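Local coordinates for uracil-dna glycosylase (Deinococcus radiodurans, PDB 4UQM), which is a DNA-binding protein of the uracil-DNA glycosylase superfamily, held in this model with nucleic acid, at residues Tyr57-Tyr69 / Asp83-Ser95. The protein carries 1 engineered substitution. Sequence-based numbering, arbitrary orientation.
Sequences YPPAPDVFNALRY and DPYHGPNQAHGLS. With nucleotides of chain B.
Pro-58, set by the cis peptide bond after Tyr-57, fits into the bend of 83-95: its CD meets Pro-84 CG at 3.9 Å and its CB rests against the CB and carbonyl of Ala-91. With CG anti to its carbonyl carbon (chi1 -61°), Tyr-57 lays its ring along 86-88: His-86 O sits at the edge, Gly-87 O over one face, and OH comes 3.3 Å from Pro-88 CA. The backbones also come close at Gly-93, whose positive phi lets its CA approach Asp-62 O to 3.3 Å in a C-H...O contact. Here the type I turn 62-65 leads into helix 65-69. Asn-65 ND2 reaches both Asp-62 OD1, from above the carboxylate plane, and, weakly, His-92 O (3.2 Å, 134°). Arg-68 NH1 holds the other end of this amide through Asn-65 OD1. A water links Val-63 O, Ala-66 N and Gly-93 O. Asp-62 OD2 lies in the ring plane of His-92 at its CD2 edge, 3.2 Å away, with carboxylate and ring 73° apart.

The solvent side belongs to Pro-88 and Tyr-69, both exposed; Tyr-69 meets Leu-94 CD2 through its CD2 alone (3.8 Å). Beyond Tyr-57, His-86 NE2 donates a nearly straight 2.7 Å bond to phosphate oxygen OP2 of DA8 of chain B, so this loop after strand 77-81 forms part of the DNA-binding surface. Strand 147-148 backs Tyr-57, Pro-84 and His-86 through Val-147, while Ala-66 and Leu-94 pack on strand 138-142, at the edge of the parallel sheet.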
loop_
_atom_site.group_PDB
_atom_site.type_symbol
_atom_site.label_atom_id
_atom_site.label_comp_id
_atom_site.label_asym_id
_atom_site.label_seq_id
_atom_site.Cartn_x
_atom_site.Cartn_y
_atom_site.Cartn_z
ATOM N N TYR A 57 15.004 3.379 2.509
ATOM C CA TYR A 57 14.135 3.384 1.369
ATOM C C TYR A 57 12.677 3.528 1.820
ATOM O O TYR A 57 12.318 3.153 2.925
ATOM C CB TYR A 57 14.283 2.069 0.605
ATOM C CG TYR A 57 15.670 1.806 0.069
ATOM C CD1 TYR A 57 16.367 2.731 -0.692
ATOM C CD2 TYR A 57 16.308 0.601 0.359
ATOM C CE1 TYR A 57 17.630 2.435 -1.189
ATOM C CE2 TYR A 57 17.551 0.299 -0.149
ATOM C CZ TYR A 57 18.217 1.219 -0.907
ATOM O OH TYR A 57 19.482 0.935 -1.395
ATOM N N PRO A 58 11.812 4.089 0.951
ATOM C CA PRO A 58 12.164 4.769 -0.286
ATOM C C PRO A 58 12.812 6.128 0.026
ATOM O O PRO A 58 12.900 6.524 1.172
ATOM C CB PRO A 58 10.792 5.012 -0.922
ATOM C CG PRO A 58 9.901 5.238 0.281
ATOM C CD PRO A 58 10.406 4.237 1.294
ATOM N N PRO A 59 13.257 6.829 -1.005
ATOM C CA PRO A 59 13.737 8.212 -0.799
ATOM C C PRO A 59 12.690 9.044 -0.068
ATOM O O PRO A 59 11.453 8.847 -0.242
ATOM C CB PRO A 59 13.957 8.717 -2.227
ATOM C CG PRO A 59 14.263 7.442 -3.015
ATOM C CD PRO A 59 13.342 6.447 -2.422
ATOM N N ALA A 60 13.159 9.966 0.781
ATOM C CA ALA A 60 12.229 10.714 1.618
ATOM C C ALA A 60 11.126 11.444 0.806
ATOM O O ALA A 60 9.979 11.439 1.242
ATOM C CB ALA A 60 12.975 11.689 2.521
ATOM N N PRO A 61 11.450 12.023 -0.375
ATOM C CA PRO A 61 10.370 12.662 -1.133
ATOM C C PRO A 61 9.253 11.746 -1.574
ATOM O O PRO A 61 8.222 12.242 -2.014
ATOM C CB PRO A 61 11.112 13.263 -2.336
ATOM C CG PRO A 61 12.531 13.482 -1.814
ATOM C CD PRO A 61 12.771 12.248 -1.024
ATOM N N ASP A 62 9.485 10.422 -1.527
ATOM C CA ASP A 62 8.538 9.477 -2.061
ATOM C C ASP A 62 7.722 8.764 -0.977
ATOM O O ASP A 62 6.763 8.029 -1.291
ATOM C CB ASP A 62 9.277 8.389 -2.863
ATOM C CG ASP A 62 9.977 8.925 -4.031
ATOM O OD1 ASP A 62 9.531 9.921 -4.602
ATOM O OD2 ASP A 62 11.027 8.366 -4.410
ATOM N N VAL A 63 8.057 8.956 0.305
ATOM C CA VAL A 63 7.455 8.153 1.351
ATOM C C VAL A 63 5.950 8.191 1.341
ATOM O O VAL A 63 5.296 7.155 1.585
ATOM C CB VAL A 63 8.021 8.567 2.741
ATOM C CG1 VAL A 63 7.211 8.014 3.917
ATOM C CG2 VAL A 63 9.458 8.126 2.878
ATOM N N PHE A 64 5.367 9.363 1.090
ATOM C CA PHE A 64 3.915 9.536 1.181
ATOM C C PHE A 64 3.246 9.501 -0.203
ATOM O O PHE A 64 2.066 9.906 -0.340
ATOM C CB PHE A 64 3.601 10.835 1.923
ATOM C CG PHE A 64 3.991 10.793 3.374
ATOM C CD1 PHE A 64 3.188 10.141 4.308
ATOM C CD2 PHE A 64 5.153 11.398 3.830
ATOM C CE1 PHE A 64 3.565 10.067 5.659
ATOM C CE2 PHE A 64 5.512 11.325 5.169
ATOM C CZ PHE A 64 4.715 10.661 6.067
ATOM N N ASN A 65 3.936 8.984 -1.232
ATOM C CA ASN A 65 3.360 8.985 -2.569
ATOM C C ASN A 65 2.041 8.260 -2.729
ATOM O O ASN A 65 1.274 8.654 -3.586
ATOM C CB ASN A 65 4.336 8.499 -3.634
ATOM C CG ASN A 65 5.362 9.566 -3.999
ATOM O OD1 ASN A 65 5.302 10.711 -3.539
ATOM N ND2 ASN A 65 6.352 9.185 -4.768
ATOM N N ALA A 66 1.781 7.206 -1.982
ATOM C CA ALA A 66 0.481 6.534 -2.139
ATOM C C ALA A 66 -0.663 7.509 -1.893
ATOM O O ALA A 66 -1.699 7.437 -2.563
ATOM C CB ALA A 66 0.360 5.335 -1.211
ATOM N N LEU A 67 -0.532 8.362 -0.856
ATOM C CA LEU A 67 -1.579 9.353 -0.565
ATOM C C LEU A 67 -1.637 10.387 -1.663
ATOM O O LEU A 67 -2.722 10.867 -1.980
ATOM C CB LEU A 67 -1.289 10.023 0.772
ATOM C CG LEU A 67 -1.035 9.142 1.981
ATOM C CD1 LEU A 67 -0.793 10.018 3.206
ATOM C CD2 LEU A 67 -2.139 8.163 2.239
ATOM N N ARG A 68 -0.480 10.789 -2.215
ATOM C CA ARG A 68 -0.496 11.730 -3.325
ATOM C C ARG A 68 -1.207 11.260 -4.576
ATOM O O ARG A 68 -1.845 12.063 -5.291
ATOM C CB ARG A 68 0.956 12.153 -3.699
ATOM C CG ARG A 68 1.664 12.858 -2.537
ATOM C CD ARG A 68 2.977 13.496 -2.969
ATOM N NE ARG A 68 3.557 14.216 -1.832
ATOM C CZ ARG A 68 4.549 13.790 -1.052
ATOM N NH1 ARG A 68 5.132 12.619 -1.235
ATOM N NH2 ARG A 68 4.856 14.468 0.006
ATOM N N TYR A 69 -1.091 9.986 -4.868
ATOM C CA TYR A 69 -1.619 9.443 -6.153
ATOM C C TYR A 69 -3.048 8.956 -6.011
ATOM O O TYR A 69 -3.726 8.871 -7.019
ATOM C CB TYR A 69 -0.625 8.392 -6.725
ATOM C CG TYR A 69 0.742 9.055 -6.957
ATOM C CD1 TYR A 69 0.864 10.463 -6.952
ATOM C CD2 TYR A 69 1.924 8.336 -7.091
ATOM C CE1 TYR A 69 2.069 11.101 -7.125
ATOM C CE2 TYR A 69 3.149 9.000 -7.312
ATOM C CZ TYR A 69 3.202 10.371 -7.260
ATOM O OH TYR A 69 4.352 11.188 -7.431
ATOM N N ASP A 83 6.072 -3.686 4.372
ATOM C CA ASP A 83 6.990 -2.557 4.410
ATOM C C ASP A 83 7.601 -2.449 3.028
ATOM O O ASP A 83 7.398 -3.322 2.165
ATOM C CB ASP A 83 8.045 -2.689 5.558
ATOM C CG ASP A 83 9.084 -3.767 5.348
ATOM O OD1 ASP A 83 8.815 -4.864 4.851
ATOM O OD2 ASP A 83 10.277 -3.492 5.692
ATOM N N PRO A 84 8.288 -1.354 2.722
ATOM C CA PRO A 84 8.730 -1.150 1.351
ATOM C C PRO A 84 9.776 -2.136 0.902
ATOM O O PRO A 84 10.533 -2.722 1.720
ATOM C CB PRO A 84 9.316 0.261 1.357
ATOM C CG PRO A 84 8.697 0.925 2.531
ATOM C CD PRO A 84 8.563 -0.181 3.556
ATOM N N TYR A 85 9.935 -2.302 -0.406
ATOM C CA TYR A 85 11.070 -3.072 -0.909
ATOM C C TYR A 85 12.381 -2.450 -0.344
ATOM O O TYR A 85 12.487 -1.212 -0.200
ATOM C CB TYR A 85 11.227 -2.927 -2.424
ATOM C CG TYR A 85 10.182 -3.601 -3.256
ATOM C CD1 TYR A 85 9.958 -4.974 -3.186
ATOM C CD2 TYR A 85 9.393 -2.841 -4.134
ATOM C CE1 TYR A 85 8.994 -5.587 -4.003
ATOM C CE2 TYR A 85 8.488 -3.446 -4.977
ATOM C CZ TYR A 85 8.267 -4.819 -4.877
ATOM O OH TYR A 85 7.320 -5.498 -5.665
ATOM N N HIS A 86 13.371 -3.281 -0.081
ATOM C CA HIS A 86 14.542 -2.870 0.682
ATOM C C HIS A 86 15.817 -2.973 -0.107
ATOM O O HIS A 86 16.936 -2.908 0.469
ATOM C CB HIS A 86 14.640 -3.638 2.009
ATOM C CG HIS A 86 14.787 -5.116 1.873
ATOM N ND1 HIS A 86 13.783 -5.957 2.272
ATOM C CD2 HIS A 86 15.722 -5.892 1.276
ATOM C CE1 HIS A 86 14.114 -7.202 1.983
ATOM N NE2 HIS A 86 15.281 -7.202 1.373
ATOM N N GLY A 87 15.703 -3.040 -1.432
ATOM C CA GLY A 87 16.883 -2.989 -2.308
ATOM C C GLY A 87 16.976 -1.674 -3.093
ATOM O O GLY A 87 16.010 -0.882 -3.168
ATOM N N PRO A 88 18.134 -1.415 -3.715
ATOM C CA PRO A 88 18.287 -0.105 -4.323
ATOM C C PRO A 88 17.342 0.128 -5.516
ATOM O O PRO A 88 17.114 -0.781 -6.285
ATOM C CB PRO A 88 19.764 -0.080 -4.753
ATOM C CG PRO A 88 20.204 -1.503 -4.755
ATOM C CD PRO A 88 19.400 -2.160 -3.676
ATOM N N ASN A 89 16.830 1.343 -5.602
ATOM C CA ASN A 89 15.969 1.808 -6.675
ATOM C C ASN A 89 14.785 0.913 -6.944
ATOM O O ASN A 89 14.415 0.702 -8.095
ATOM C CB ASN A 89 16.771 2.180 -7.902
ATOM C CG ASN A 89 15.974 2.970 -8.955
ATOM O OD1 ASN A 89 14.960 3.632 -8.679
ATOM N ND2 ASN A 89 16.351 2.802 -10.161
ATOM N N GLN A 90 14.207 0.396 -5.855
ATOM C CA GLN A 90 12.982 -0.373 -5.944
ATOM C C GLN A 90 11.795 0.419 -5.444
ATOM O O GLN A 90 10.920 0.830 -6.209
ATOM C CB GLN A 90 13.130 -1.708 -5.214
ATOM C CG GLN A 90 14.137 -2.616 -5.851
ATOM C CD GLN A 90 14.230 -3.950 -5.135
ATOM O OE1 GLN A 90 14.305 -3.996 -3.898
ATOM N NE2 GLN A 90 14.183 -5.035 -5.878
ATOM N N ALA A 91 11.730 0.613 -4.126
ATOM C CA ALA A 91 10.589 1.311 -3.538
ATOM C C ALA A 91 10.527 2.788 -3.895
ATOM O O ALA A 91 11.534 3.520 -3.788
ATOM C CB ALA A 91 10.540 1.185 -2.006
ATOM N N HIS A 92 9.331 3.257 -4.246
ATOM C CA HIS A 92 9.092 4.711 -4.410
ATOM C C HIS A 92 7.725 5.129 -3.898
ATOM O O HIS A 92 7.192 6.176 -4.321
ATOM C CB HIS A 92 9.352 5.212 -5.831
ATOM C CG HIS A 92 10.768 5.041 -6.232
ATOM N ND1 HIS A 92 11.162 3.914 -6.905
ATOM C CD2 HIS A 92 11.891 5.747 -5.972
ATOM C CE1 HIS A 92 12.461 3.960 -7.083
ATOM N NE2 HIS A 92 12.925 5.061 -6.546
ATOM N N GLY A 93 7.255 4.462 -2.854
ATOM C CA GLY A 93 6.085 4.919 -2.117
ATOM C C GLY A 93 4.755 4.363 -2.574
ATOM O O GLY A 93 3.790 4.551 -1.902
ATOM N N LEU A 94 4.691 3.642 -3.686
ATOM C CA LEU A 94 3.462 2.906 -4.037
ATOM C C LEU A 94 3.812 1.450 -3.809
ATOM O O LEU A 94 4.689 0.925 -4.459
ATOM C CB LEU A 94 3.083 3.085 -5.523
ATOM C CG LEU A 94 2.725 4.448 -6.053
ATOM C CD1 LEU A 94 2.294 4.300 -7.503
ATOM C CD2 LEU A 94 1.646 4.999 -5.204
ATOM N N SER A 95 3.148 0.824 -2.830
ATOM C CA SER A 95 3.527 -0.522 -2.462
ATOM C C SER A 95 3.534 -1.465 -3.654
ATOM O O SER A 95 2.624 -1.465 -4.493
ATOM C CB SER A 95 2.686 -1.064 -1.323
ATOM O OG SER A 95 1.318 -1.265 -1.670
ATOM P P DA B 8 17.355 -9.322 -0.975
ATOM O OP1 DA B 8 18.425 -8.574 -1.682
ATOM O OP2 DA B 8 16.975 -9.051 0.441
ATOM O "O5'" DA B 8 16.059 -9.540 -1.877
ATOM C "C5'" DA B 8 14.884 -10.004 -1.221
ATOM C "C4'" DA B 8 13.918 -10.610 -2.209
ATOM O "O4'" DA B 8 14.329 -11.955 -2.549
ATOM C "C3'" DA B 8 12.514 -10.728 -1.631
ATOM O "O3'" DA B 8 11.520 -10.497 -2.618
ATOM C "C2'" DA B 8 12.419 -12.163 -1.163
ATOM C "C1'" DA B 8 13.389 -12.904 -2.069
ATOM N N9 DA B 8 14.119 -13.964 -1.372
ATOM C C8 DA B 8 14.321 -15.250 -1.809
ATOM N N7 DA B 8 14.964 -16.003 -0.951
ATOM C C5 DA B 8 15.185 -15.165 0.132
ATOM C C6 DA B 8 15.800 -15.373 1.380
ATOM N N6 DA B 8 16.354 -16.534 1.747
ATOM N N1 DA B 8 15.861 -14.327 2.234
ATOM C C2 DA B 8 15.292 -13.169 1.871
ATOM N N3 DA B 8 14.677 -12.856 0.731
ATOM C C4 DA B 8 14.654 -13.910 -0.105
HETATM O O HOH W 1 3.221 5.928 0.291
#